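PDB 7KIS: peptidoglycan D,D-transpeptidase MrdA from Pseudomonas aeruginosa, which probably cross-links the peptidoglycan of the cell wall as a D,D-transpeptidase, and is held here in complex with the diazabicyclooctane inhibitor WCK 5153. Local coordinates for residues A269-I273 with P459-Q464; P275-V280 with I476-K482; R317-Y323 with M455-I460; P577-V581 with V602-L607. The contacts are given in a common frame with arbitrary orientation. Numbering follows the deposited sequence.

How the interactions relate
All four contacts lie on or beside the five-stranded antiparallel sheet of the penicillin-binding transpeptidase domain. Interaction 1 is the hub; its centre is about 2 Å from the centre of the chain. It shares Pro459 and Ile460 with interaction 3, about 9 Å away between centres. Interaction 2 touches it where Ile273 CD1 meets Pro478 CG at 3.7 Å. In interaction 4, strand 579-585 neighbours 268-273, with a probable hydrogen bond Ile273 N to Ala580 O of 2.6 Å. Helix 591-607 lies on the face Ile270 and Ala272 point to, across the sheet from helix 459-470. In interaction 3 the Met455 side chain is about 11 Å from the inhibitor and from the side chain of Ser327, the predicted nucleophile.

Interaction 1: residues A269-I273 with P459-Q464; sequences AIVAI and PIQLAQ
Residues 269-273 form an extended beta strand, and 459-464 are the first turn and a half of a helix. The two segments run roughly the same way: their axes approach to 8.3 Å and cross at -32°. Val271 and Ala463 are nearest in register, with their CA atoms 6.3 Å apart. Within the helix, Ala463 N hydrogen-bonds to Pro459 O at 3.2 Å and Gln464 N to Ile460 O at 2.8 Å.

Strand alternation sends Ala269, Val271 and Ile273 toward the helix, while Ile270 and Ala272 point away to helix 253-263. Ala269 CB rests 4.1 Å from Pro459 CG. Val271, with chi1 t, spreads its two methyls over the helix: CG1 meets Ala463 CB at 3.7 Å and Ile460 CD1 at 4.0 Å, and CG2 lies 4.0 Å from Pro459 O. Ile273 is mt, and its CD1 reaches Ile460 CD1, Ala463 CB and Gln464 N, each at 4.0 Å. The small Ala463 lets the helix come close to the strand.

This is helix-on-sheet packing in the transpeptidase fold. Strand 268-273 pairs with strands 280-286 and 579-585, and helix 459-470 covers one face. Val318 of helix 317-320 adjoins Val271 and Ile460. The contact is wholly buried and its side-chain packing is mostly apolar, so it is held by close fit and exclusion of water.

Interaction 2: residues P275-V280 with I476-K482; sequences PSTGDV and IRPHLAK
In the transpeptidase domain, a single beta bridge, Asp279 with His479, joins two loops. One is the turn between strands 268-273 and 280-286; the other leads into strand 481-484, which belongs to another sheet. The CA atoms of Gly278 and Pro478 are 4.7 Å apart, and those of Val280 and Leu480 5.3 Å.

Ile476 comes first. Its CD1 lies 3.3 Å from Ser276 O and its CG2 3.6 Å from Thr277 O. The CA-to-CB bond of Arg477 points away from residues 275-280. Pro478 CA makes a CA-H...O contact with Gly278 O at 3.4 Å, and its CB meets Val280 CG2 at 3.9 Å. Gly278 has phi/psi of 84/1; a CB here would press on Arg477 O and the preceding carbonyl.

His479 is the centre of the junction. Its N donates to Gly278 O at 3.3 Å, and its O accepts from Val280 N at 3.1 Å. With chi1 p, the ring folds back over Asp279 CA, and NE2 donates to Thr277 O at 3.3 Å. ND1 bonds weakly to Ala481 O at 3.3 Å. Leu480 CD2 packs on Val280 CG1 at 3.8 Å, while the Leu480 backbone bonds to Ser250. The chain turns a corner at Lys482. Its side chain returns to form a salt bridge, with NZ a very short 2.4 Å from Asp279 OD2.

Interaction 3: residues R317-Y323 with M455-I460; sequences RVLRGLY and MQATPI
A single antiparallel beta bridge in the transpeptidase domain ties Tyr323 to Ala457, CA atoms 5.4 Å apart. It is a hydrogen-bonded pair: Tyr323 N to Ala457 O at 3.0 Å, and Ala457 N to Tyr323 O at 3.1 Å. The CA atoms of Val318 and Pro459 are 5.1 Å apart, those of Leu322 and Thr458 4.9 Å. The contact joins the weakly bonded helical turn 317-320 to the start of helix 459-470, with Thr458 at its N-cap, beside strand 268-273, where Val318 and Ile460 touch Val271.

Pro459 is the main bump. It fills a hollow lined by backbone carbonyls, its CD lying 3.1 Å from Gly321 O, 3.2 Å from Arg317 O and 3.3 Å from Val318 O. The Tyr323 ring edge borders this hollow, with CE2 4.0 Å from Pro459 CG. Ile460 CG2 lies 3.5 Å from Val318 O. Thr458 CG2 touches Leu319 O at 3.5 Å and Leu322 CD2 at 3.9 Å. Leu322 CB meets Gln456 OE1 at 3.2 Å.

Interaction 4: residues P577-V581 with V602-L607; sequences PQIAV and VMDAWL
Ile579 overlaps three side chains of the helix at once. Its CG2 meets Met603 CG at 3.8 Å and Leu607 CD1 at 3.7 Å, its CB lies 4.0 Å from Trp606 CD1, and its CD1 sits over one face of the indole. Chi1 t and chi2 near 88° set this spread.

Residues 579-581 are the start of extended strand 579-585. Residues 602-607 are the last turn and a half of helix 591-607. The axes run nearly antiparallel, at 162°, and approach to 9.2 Å. Ile579 and Met603 are nearest in register, with CA atoms 6.7 Å apart; the CA atoms of Gln578 and Leu607 are 8.1 Å apart. Gln578 and Ile579 both face Ala572 of the neighbouring strand in a classic beta bulge, and both point toward the helix.

Ala580 points away. Val581, with chi1 t, returns to the helix: its CG2 touches Met603 CG at 3.7 Å and Val602 CG1 at 4.1 Å. Trp606 (chi1 t) brings NE1 to 3.7 Å from Gln578 O, and Gln578 CB lies 4.4 Å from Leu607 CD1.

Helix 591-607 thus packs on the face of the antiparallel sheet opposite helix 459-470. Helix 253-263 lies beside it, with Leu255 touching Trp606. The contact is made of aliphatic carbons and the indole face, so it depends on shape and burial rather than on directed polar bonds.

Interaction 1: residues A269-I273 with P459-Q464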
loop_
_atom_site.group_PDB
_atom_site.type_symbol
_atom_site.label_atom_id
_atom_site.label_comp_id
_atom_site.label_asym_id
_atom_site.label_seq_id
_atom_site.Cartn_x
_atom_site.Cartn_y
_atom_site.Cartn_z
ATOM N N ALA A 269 1.614 -9.132 1.452
ATOM C CA ALA A 269 2.164 -7.892 0.926
ATOM C C ALA A 269 2.491 -6.939 2.069
ATOM O O ALA A 269 1.790 -6.900 3.084
ATOM C CB ALA A 269 1.188 -7.226 -0.052
ATOM N N ILE A 270 3.567 -6.170 1.890
ATOM C CA ILE A 270 4.003 -5.164 2.854
ATOM C C ILE A 270 4.395 -3.905 2.090
ATOM O O ILE A 270 5.156 -3.976 1.120
ATOM C CB ILE A 270 5.186 -5.656 3.712
ATOM C CG1 ILE A 270 4.770 -6.842 4.581
ATOM C CG2 ILE A 270 5.725 -4.531 4.581
ATOM C CD1 ILE A 270 5.922 -7.465 5.334
ATOM N N VAL A 271 3.883 -2.755 2.527
ATOM C CA VAL A 271 4.152 -1.470 1.887
ATOM C C VAL A 271 4.514 -0.464 2.970
ATOM O O VAL A 271 3.727 -0.237 3.897
ATOM C CB VAL A 271 2.952 -0.966 1.066
ATOM C CG1 VAL A 271 3.265 0.393 0.462
ATOM C CG2 VAL A 271 2.594 -1.965 -0.021
ATOM N N ALA A 272 5.694 0.140 2.856
ATOM C CA ALA A 272 6.157 1.149 3.798
ATOM C C ALA A 272 6.268 2.490 3.085
ATOM O O ALA A 272 6.800 2.565 1.972
ATOM C CB ALA A 272 7.504 0.757 4.406
ATOM N N ILE A 273 5.774 3.544 3.729
ATOM C CA ILE A 273 5.707 4.875 3.141
ATOM C C ILE A 273 6.298 5.896 4.107
ATOM O O ILE A 273 6.024 5.856 5.311
ATOM C CB ILE A 273 4.259 5.261 2.779
ATOM C CG1 ILE A 273 3.685 4.299 1.737
ATOM C CG2 ILE A 273 4.194 6.706 2.313
ATOM C CD1 ILE A 273 2.512 4.850 0.959
ATOM N N PRO A 459 -3.336 -3.017 -0.934
ATOM C CA PRO A 459 -2.428 -2.733 0.191
ATOM C C PRO A 459 -1.692 -1.410 0.069
ATOM O O PRO A 459 -1.140 -0.933 1.068
ATOM C CB PRO A 459 -1.455 -3.920 0.163
ATOM C CG PRO A 459 -2.220 -5.013 -0.502
ATOM C CD PRO A 459 -3.073 -4.336 -1.534
ATOM N N ILE A 460 -1.662 -0.800 -1.115
ATOM C CA ILE A 460 -1.073 0.529 -1.241
ATOM C C ILE A 460 -2.103 1.600 -0.894
ATOM O O ILE A 460 -1.769 2.618 -0.279
ATOM C CB ILE A 460 -0.494 0.722 -2.656
ATOM C CG1 ILE A 460 -0.062 2.175 -2.877
ATOM C CG2 ILE A 460 -1.495 0.286 -3.716
ATOM C CD1 ILE A 460 1.111 2.598 -2.023
ATOM N N GLN A 461 -3.366 1.385 -1.277
ATOM C CA GLN A 461 -4.436 2.274 -0.833
ATOM C C GLN A 461 -4.517 2.316 0.688
ATOM O O GLN A 461 -4.812 3.364 1.274
ATOM C CB GLN A 461 -5.770 1.824 -1.427
ATOM C CG GLN A 461 -6.097 2.444 -2.772
ATOM C CD GLN A 461 -7.272 1.768 -3.446
ATOM O OE1 GLN A 461 -7.729 0.714 -3.006
ATOM N NE2 GLN A 461 -7.771 2.373 -4.518
ATOM N N LEU A 462 -4.255 1.182 1.342
ATOM C CA LEU A 462 -4.226 1.150 2.800
ATOM C C LEU A 462 -3.032 1.922 3.344
ATOM O O LEU A 462 -3.171 2.727 4.272
ATOM C CB LEU A 462 -4.189 -0.298 3.294
ATOM C CG LEU A 462 -5.508 -1.051 3.475
ATOM C CD1 LEU A 462 -5.912 -1.751 2.190
ATOM C CD2 LEU A 462 -5.383 -2.053 4.607
ATOM N N ALA A 463 -1.845 1.682 2.779
ATOM C CA ALA A 463 -0.640 2.349 3.266
ATOM C C ALA A 463 -0.707 3.854 3.052
ATOM O O ALA A 463 -0.209 4.627 3.878
ATOM C CB ALA A 463 0.595 1.767 2.579
ATOM N N GLN A 464 -1.318 4.292 1.949
ATOM C CA GLN A 464 -1.474 5.724 1.720
ATOM C C GLN A 464 -2.438 6.339 2.727
ATOM O O GLN A 464 -2.236 7.472 3.178
ATOM C CB GLN A 464 -1.946 5.980 0.287
ATOM C CG GLN A 464 -2.256 7.439 -0.025
ATOM C CD GLN A 464 -1.156 8.390 0.419
ATOM O OE1 GLN A 464 0.033 8.084 0.312
ATOM N NE2 GLN A 464 -1.552 9.554 0.922
#

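Interaction 2: residues P275-V280 with I476-K482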
loop_
_atom_site.group_PDB
_atom_site.type_symbol
_atom_site.label_atom_id
_atom_site.label_comp_id
_atom_site.label_asym_id
_atom_site.label_seq_id
_atom_site.Cartn_x
_atom_site.Cartn_y
_atom_site.Cartn_z
ATOM N N PRO A 275 5.649 9.342 5.165
ATOM C CA PRO A 275 4.447 10.167 4.951
ATOM C C PRO A 275 4.728 11.610 4.554
ATOM O O PRO A 275 3.925 12.189 3.808
ATOM C CB PRO A 275 3.732 10.088 6.305
ATOM C CG PRO A 275 4.827 9.838 7.290
ATOM C CD PRO A 275 5.834 8.979 6.582
ATOM N N SER A 276 5.832 12.207 5.008
ATOM C CA SER A 276 6.075 13.614 4.695
ATOM C C SER A 276 6.489 13.808 3.244
ATOM O O SER A 276 6.150 14.829 2.638
ATOM C CB SER A 276 7.139 14.197 5.625
ATOM O OG SER A 276 8.433 13.766 5.245
ATOM N N THR A 277 7.217 12.850 2.675
ATOM C CA THR A 277 7.691 12.955 1.303
ATOM C C THR A 277 6.890 12.106 0.325
ATOM O O THR A 277 6.877 12.415 -0.872
ATOM C CB THR A 277 9.167 12.544 1.213
ATOM O OG1 THR A 277 9.320 11.199 1.689
ATOM C CG2 THR A 277 10.029 13.472 2.056
ATOM N N GLY A 278 6.231 11.051 0.798
ATOM C CA GLY A 278 5.572 10.117 -0.088
ATOM C C GLY A 278 6.469 9.047 -0.667
ATOM O O GLY A 278 5.990 8.225 -1.459
ATOM N N ASP A 279 7.751 9.032 -0.304
ATOM C CA ASP A 279 8.673 8.043 -0.846
ATOM C C ASP A 279 8.256 6.638 -0.431
ATOM O O ASP A 279 8.055 6.361 0.755
ATOM C CB ASP A 279 10.096 8.340 -0.368
ATOM C CG ASP A 279 10.676 9.596 -0.995
ATOM O OD1 ASP A 279 9.975 10.239 -1.805
ATOM O OD2 ASP A 279 11.834 9.942 -0.678
ATOM N N VAL A 280 8.121 5.752 -1.417
ATOM C CA VAL A 280 7.844 4.346 -1.152
ATOM C C VAL A 280 9.118 3.688 -0.642
ATOM O O VAL A 280 9.978 3.278 -1.429
ATOM C CB VAL A 280 7.304 3.630 -2.405
ATOM C CG1 VAL A 280 7.108 2.144 -2.133
ATOM C CG2 VAL A 280 6.000 4.265 -2.857
ATOM N N ILE A 476 -0.027 13.692 -0.577
ATOM C CA ILE A 476 1.099 13.487 -1.478
ATOM C C ILE A 476 1.068 12.033 -1.919
ATOM O O ILE A 476 1.110 11.125 -1.080
ATOM C CB ILE A 476 2.446 13.817 -0.811
ATOM C CG1 ILE A 476 2.428 15.230 -0.222
ATOM C CG2 ILE A 476 3.586 13.662 -1.808
ATOM C CD1 ILE A 476 3.476 15.458 0.843
ATOM N N ARG A 477 0.998 11.815 -3.227
ATOM C CA ARG A 477 0.829 10.469 -3.749
ATOM C C ARG A 477 2.100 9.651 -3.532
ATOM O O ARG A 477 3.208 10.183 -3.648
ATOM C CB ARG A 477 0.479 10.514 -5.234
ATOM C CG ARG A 477 -0.815 11.252 -5.529
ATOM C CD ARG A 477 -1.336 10.943 -6.920
ATOM N NE ARG A 477 -2.757 11.258 -7.042
ATOM C CZ ARG A 477 -3.494 10.986 -8.113
ATOM N NH1 ARG A 477 -2.947 10.394 -9.166
ATOM N NH2 ARG A 477 -4.781 11.309 -8.132
ATOM N N PRO A 478 1.975 8.365 -3.211
ATOM C CA PRO A 478 3.165 7.513 -3.136
ATOM C C PRO A 478 3.832 7.413 -4.497
ATOM O O PRO A 478 3.181 7.500 -5.541
ATOM C CB PRO A 478 2.611 6.156 -2.681
ATOM C CG PRO A 478 1.249 6.446 -2.131
ATOM C CD PRO A 478 0.742 7.627 -2.891
ATOM N N HIS A 479 5.148 7.228 -4.480
ATOM C CA HIS A 479 5.897 7.131 -5.723
ATOM C C HIS A 479 7.172 6.342 -5.475
ATOM O O HIS A 479 7.837 6.532 -4.454
ATOM C CB HIS A 479 6.225 8.519 -6.293
ATOM C CG HIS A 479 6.854 9.449 -5.303
ATOM N ND1 HIS A 479 8.176 9.830 -5.378
ATOM C CD2 HIS A 479 6.340 10.084 -4.222
ATOM C CE1 HIS A 479 8.452 10.655 -4.383
ATOM N NE2 HIS A 479 7.355 10.825 -3.667
ATOM N N LEU A 480 7.504 5.462 -6.419
ATOM C CA LEU A 480 8.746 4.704 -6.337
ATOM C C LEU A 480 9.925 5.535 -6.827
ATOM O O LEU A 480 10.934 5.669 -6.127
ATOM C CB LEU A 480 8.623 3.411 -7.145
ATOM C CG LEU A 480 7.546 2.432 -6.675
ATOM C CD1 LEU A 480 6.927 1.694 -7.851
ATOM C CD2 LEU A 480 8.129 1.452 -5.675
ATOM N N ALA A 481 9.817 6.086 -8.034
ATOM C CA ALA A 481 10.875 6.902 -8.611
ATOM C C ALA A 481 11.134 8.145 -7.772
ATOM O O ALA A 481 10.334 9.087 -7.783
ATOM C CB ALA A 481 10.522 7.299 -10.044
ATOM N N LYS A 482 12.244 8.157 -7.034
ATOM C CA LYS A 482 12.601 9.341 -6.262
ATOM C C LYS A 482 13.032 10.479 -7.178
ATOM O O LYS A 482 12.571 11.616 -7.029
ATOM C CB LYS A 482 13.706 9.008 -5.258
ATOM C CG LYS A 482 13.797 9.987 -4.099
ATOM C CD LYS A 482 14.671 9.446 -2.979
ATOM C CE LYS A 482 15.035 10.538 -1.983
ATOM N NZ LYS A 482 13.831 11.176 -1.376
#

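Interaction 3: residues R317-Y323 with M455-I460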
loop_
_atom_site.group_PDB
_atom_site.type_symbol
_atom_site.label_atom_id
_atom_site.label_comp_id
_atom_site.label_asym_id
_atom_site.label_seq_id
_atom_site.Cartn_x
_atom_site.Cartn_y
_atom_site.Cartn_z
ATOM N N ARG A 317 0.477 -8.681 -5.297
ATOM C CA ARG A 317 -0.562 -8.489 -4.293
ATOM C C ARG A 317 -0.680 -7.042 -3.832
ATOM O O ARG A 317 -1.740 -6.649 -3.335
ATOM C CB ARG A 317 -0.300 -9.401 -3.094
ATOM C CG ARG A 317 0.017 -10.835 -3.484
ATOM C CD ARG A 317 0.115 -11.740 -2.266
ATOM N NE ARG A 317 -0.466 -13.057 -2.510
ATOM C CZ ARG A 317 0.127 -14.021 -3.209
ATOM N NH1 ARG A 317 1.325 -13.818 -3.740
ATOM N NH2 ARG A 317 -0.478 -15.188 -3.377
ATOM N N VAL A 318 0.376 -6.243 -3.989
ATOM C CA VAL A 318 0.305 -4.840 -3.595
ATOM C C VAL A 318 -0.608 -4.066 -4.537
ATOM O O VAL A 318 -1.400 -3.220 -4.101
ATOM C CB VAL A 318 1.717 -4.227 -3.550
ATOM C CG1 VAL A 318 1.639 -2.715 -3.416
ATOM C CG2 VAL A 318 2.521 -4.825 -2.410
ATOM N N LEU A 319 -0.534 -4.355 -5.833
ATOM C CA LEU A 319 -1.209 -3.555 -6.849
ATOM C C LEU A 319 -2.530 -4.152 -7.307
ATOM O O LEU A 319 -3.504 -3.415 -7.487
ATOM C CB LEU A 319 -0.293 -3.370 -8.061
ATOM C CG LEU A 319 1.052 -2.713 -7.757
ATOM C CD1 LEU A 319 1.771 -2.326 -9.040
ATOM C CD2 LEU A 319 0.847 -1.501 -6.865
ATOM N N ARG A 320 -2.588 -5.468 -7.504
ATOM C CA ARG A 320 -3.794 -6.127 -7.987
ATOM C C ARG A 320 -4.402 -7.064 -6.952
ATOM O O ARG A 320 -5.334 -7.808 -7.276
ATOM C CB ARG A 320 -3.491 -6.885 -9.281
ATOM C CG ARG A 320 -2.886 -6.005 -10.362
ATOM C CD ARG A 320 -2.374 -6.819 -11.535
ATOM N NE ARG A 320 -1.602 -5.999 -12.465
ATOM C CZ ARG A 320 -0.290 -5.807 -12.377
ATOM N NH1 ARG A 320 0.402 -6.379 -11.401
ATOM N NH2 ARG A 320 0.333 -5.045 -13.265
ATOM N N GLY A 321 -3.907 -7.039 -5.717
ATOM C CA GLY A 321 -4.527 -7.798 -4.651
ATOM C C GLY A 321 -5.532 -6.956 -3.894
ATOM O O GLY A 321 -5.156 -6.049 -3.147
ATOM N N LEU A 322 -6.813 -7.246 -4.081
ATOM C CA LEU A 322 -7.894 -6.449 -3.518
ATOM C C LEU A 322 -8.534 -7.214 -2.367
ATOM O O LEU A 322 -8.990 -8.348 -2.547
ATOM C CB LEU A 322 -8.919 -6.104 -4.597
ATOM C CG LEU A 322 -8.266 -5.417 -5.799
ATOM C CD1 LEU A 322 -8.350 -6.291 -7.042
ATOM C CD2 LEU A 322 -8.880 -4.054 -6.052
ATOM N N TYR A 323 -8.569 -6.590 -1.192
ATOM C CA TYR A 323 -9.077 -7.219 0.013
ATOM C C TYR A 323 -10.017 -6.273 0.744
ATOM O O TYR A 323 -9.794 -5.056 0.749
ATOM C CB TYR A 323 -7.928 -7.617 0.950
ATOM C CG TYR A 323 -6.782 -8.313 0.258
ATOM C CD1 TYR A 323 -6.816 -9.681 0.027
ATOM C CD2 TYR A 323 -5.666 -7.604 -0.164
ATOM C CE1 TYR A 323 -5.770 -10.324 -0.605
ATOM C CE2 TYR A 323 -4.615 -8.237 -0.798
ATOM C CZ TYR A 323 -4.673 -9.597 -1.017
ATOM O OH TYR A 323 -3.627 -10.234 -1.645
ATOM N N MET A 455 -16.673 -3.504 -0.453
ATOM C CA MET A 455 -15.534 -2.597 -0.493
ATOM C C MET A 455 -14.246 -3.354 -0.788
ATOM O O MET A 455 -13.965 -4.393 -0.184
ATOM C CB MET A 455 -15.411 -1.843 0.831
ATOM C CG MET A 455 -14.353 -0.752 0.817
ATOM S SD MET A 455 -14.017 -0.077 2.453
ATOM C CE MET A 455 -12.984 1.326 2.041
ATOM N N GLN A 456 -13.468 -2.827 -1.730
ATOM C CA GLN A 456 -12.204 -3.415 -2.142
ATOM C C GLN A 456 -11.097 -2.387 -1.978
ATOM O O GLN A 456 -11.266 -1.218 -2.339
ATOM C CB GLN A 456 -12.266 -3.888 -3.599
ATOM C CG GLN A 456 -13.439 -4.801 -3.910
ATOM C CD GLN A 456 -13.004 -6.201 -4.292
ATOM O OE1 GLN A 456 -11.980 -6.695 -3.821
ATOM N NE2 GLN A 456 -13.780 -6.848 -5.152
ATOM N N ALA A 457 -9.963 -2.826 -1.438
ATOM C CA ALA A 457 -8.844 -1.928 -1.191
ATOM C C ALA A 457 -7.538 -2.674 -1.416
ATOM O O ALA A 457 -7.383 -3.808 -0.955
ATOM C CB ALA A 457 -8.900 -1.361 0.232
ATOM N N THR A 458 -6.602 -2.029 -2.129
ATOM C CA THR A 458 -5.262 -2.539 -2.373
ATOM C C THR A 458 -4.336 -2.176 -1.215
ATOM O O THR A 458 -4.514 -1.137 -0.573
ATOM C CB THR A 458 -4.701 -1.965 -3.673
ATOM O OG1 THR A 458 -4.695 -0.534 -3.605
ATOM C CG2 THR A 458 -5.546 -2.408 -4.860
ATOM N N PRO A 459 -3.336 -3.017 -0.934
ATOM C CA PRO A 459 -2.428 -2.733 0.191
ATOM C C PRO A 459 -1.692 -1.410 0.069
ATOM O O PRO A 459 -1.140 -0.933 1.068
ATOM C CB PRO A 459 -1.455 -3.920 0.163
ATOM C CG PRO A 459 -2.220 -5.013 -0.502
ATOM C CD PRO A 459 -3.073 -4.336 -1.534
ATOM N N ILE A 460 -1.662 -0.800 -1.115
ATOM C CA ILE A 460 -1.073 0.529 -1.241
ATOM C C ILE A 460 -2.103 1.600 -0.894
ATOM O O ILE A 460 -1.769 2.618 -0.279
ATOM C CB ILE A 460 -0.494 0.722 -2.656
ATOM C CG1 ILE A 460 -0.062 2.175 -2.877
ATOM C CG2 ILE A 460 -1.495 0.286 -3.716
ATOM C CD1 ILE A 460 1.111 2.598 -2.023
#

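Interaction 4: residues P577-V581 with V602-L607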
loop_
_atom_site.group_PDB
_atom_site.type_symbol
_atom_site.label_atom_id
_atom_site.label_comp_id
_atom_site.label_asym_id
_atom_site.label_seq_id
_atom_site.Cartn_x
_atom_site.Cartn_y
_atom_site.Cartn_z
ATOM N N PRO A 577 5.758 11.484 12.886
ATOM C CA PRO A 577 5.681 10.366 11.932
ATOM C C PRO A 577 6.849 10.336 10.959
ATOM O O PRO A 577 7.107 11.300 10.234
ATOM C CB PRO A 577 4.353 10.616 11.209
ATOM C CG PRO A 577 3.557 11.451 12.154
ATOM C CD PRO A 577 4.554 12.329 12.844
ATOM N N GLN A 578 7.560 9.207 10.954
ATOM C CA GLN A 578 8.656 8.961 10.030
ATOM C C GLN A 578 8.454 7.734 9.155
ATOM O O GLN A 578 9.149 7.603 8.142
ATOM C CB GLN A 578 9.983 8.813 10.792
ATOM C CG GLN A 578 10.520 10.120 11.361
ATOM C CD GLN A 578 11.091 11.032 10.290
ATOM O OE1 GLN A 578 11.542 10.571 9.240
ATOM N NE2 GLN A 578 11.077 12.334 10.552
ATOM N N ILE A 579 7.530 6.841 9.505
ATOM C CA ILE A 579 7.291 5.618 8.746
ATOM C C ILE A 579 5.809 5.289 8.827
ATOM O O ILE A 579 5.179 5.470 9.872
ATOM C CB ILE A 579 8.155 4.447 9.275
ATOM C CG1 ILE A 579 7.877 3.160 8.498
ATOM C CG2 ILE A 579 7.906 4.206 10.758
ATOM C CD1 ILE A 579 8.732 2.988 7.270
ATOM N N ALA A 580 5.245 4.827 7.711
ATOM C CA ALA A 580 3.870 4.345 7.653
ATOM C C ALA A 580 3.861 3.001 6.942
ATOM O O ALA A 580 4.366 2.889 5.821
ATOM C CB ALA A 580 2.958 5.342 6.931
ATOM N N VAL A 581 3.287 1.986 7.588
ATOM C CA VAL A 581 3.352 0.609 7.109
ATOM C C VAL A 581 1.946 0.029 7.045
ATOM O O VAL A 581 1.124 0.267 7.937
ATOM C CB VAL A 581 4.255 -0.264 8.007
ATOM C CG1 VAL A 581 4.429 -1.651 7.406
ATOM C CG2 VAL A 581 5.607 0.394 8.212
ATOM N N VAL A 602 9.200 -4.277 10.657
ATOM C CA VAL A 602 9.499 -3.352 9.567
ATOM C C VAL A 602 9.769 -1.952 10.108
ATOM O O VAL A 602 10.715 -1.279 9.680
ATOM C CB VAL A 602 8.350 -3.353 8.542
ATOM C CG1 VAL A 602 8.576 -2.286 7.484
ATOM C CG2 VAL A 602 8.208 -4.727 7.905
ATOM N N MET A 603 8.947 -1.492 11.055
ATOM C CA MET A 603 9.172 -0.177 11.648
ATOM C C MET A 603 10.456 -0.142 12.468
ATOM O O MET A 603 11.118 0.901 12.531
ATOM C CB MET A 603 7.971 0.227 12.505
ATOM C CG MET A 603 6.760 0.679 11.696
ATOM S SD MET A 603 5.357 1.180 12.718
ATOM C CE MET A 603 5.432 -0.050 14.011
ATOM N N ASP A 604 10.819 -1.257 13.106
ATOM C CA ASP A 604 12.052 -1.300 13.888
ATOM C C ASP A 604 13.269 -1.096 12.997
ATOM O O ASP A 604 14.174 -0.321 13.328
ATOM C CB ASP A 604 12.159 -2.629 14.638
ATOM C CG ASP A 604 11.711 -2.526 16.082
ATOM O OD1 ASP A 604 11.211 -1.452 16.479
ATOM O OD2 ASP A 604 11.859 -3.521 16.822
ATOM N N ALA A 605 13.307 -1.791 11.856
ATOM C CA ALA A 605 14.469 -1.720 10.976
ATOM C C ALA A 605 14.704 -0.309 10.453
ATOM O O ALA A 605 15.845 0.054 10.142
ATOM C CB ALA A 605 14.301 -2.696 9.811
ATOM N N TRP A 606 13.648 0.498 10.346
ATOM C CA TRP A 606 13.781 1.862 9.849
ATOM C C TRP A 606 14.129 2.863 10.943
ATOM O O TRP A 606 14.800 3.862 10.662
ATOM C CB TRP A 606 12.487 2.296 9.155
ATOM C CG TRP A 606 12.597 3.605 8.431
ATOM C CD1 TRP A 606 12.093 4.809 8.830
ATOM C CD2 TRP A 606 13.253 3.842 7.179
ATOM N NE1 TRP A 606 12.395 5.780 7.907
ATOM C CE2 TRP A 606 13.107 5.212 6.883
ATOM C CE3 TRP A 606 13.949 3.029 6.280
ATOM C CZ2 TRP A 606 13.632 5.787 5.728
ATOM C CZ3 TRP A 606 14.470 3.601 5.133
ATOM C CH2 TRP A 606 14.308 4.966 4.866
ATOM N N LEU A 607 13.698 2.619 12.181
ATOM C CA LEU A 607 13.857 3.591 13.257
ATOM C C LEU A 607 14.961 3.237 14.240
ATOM O O LEU A 607 15.536 4.140 14.858
ATOM C CB LEU A 607 12.549 3.741 14.041
ATOM C CG LEU A 607 11.534 4.806 13.623
ATOM C CD1 LEU A 607 11.282 4.786 12.126
ATOM C CD2 LEU A 607 10.233 4.609 14.384
#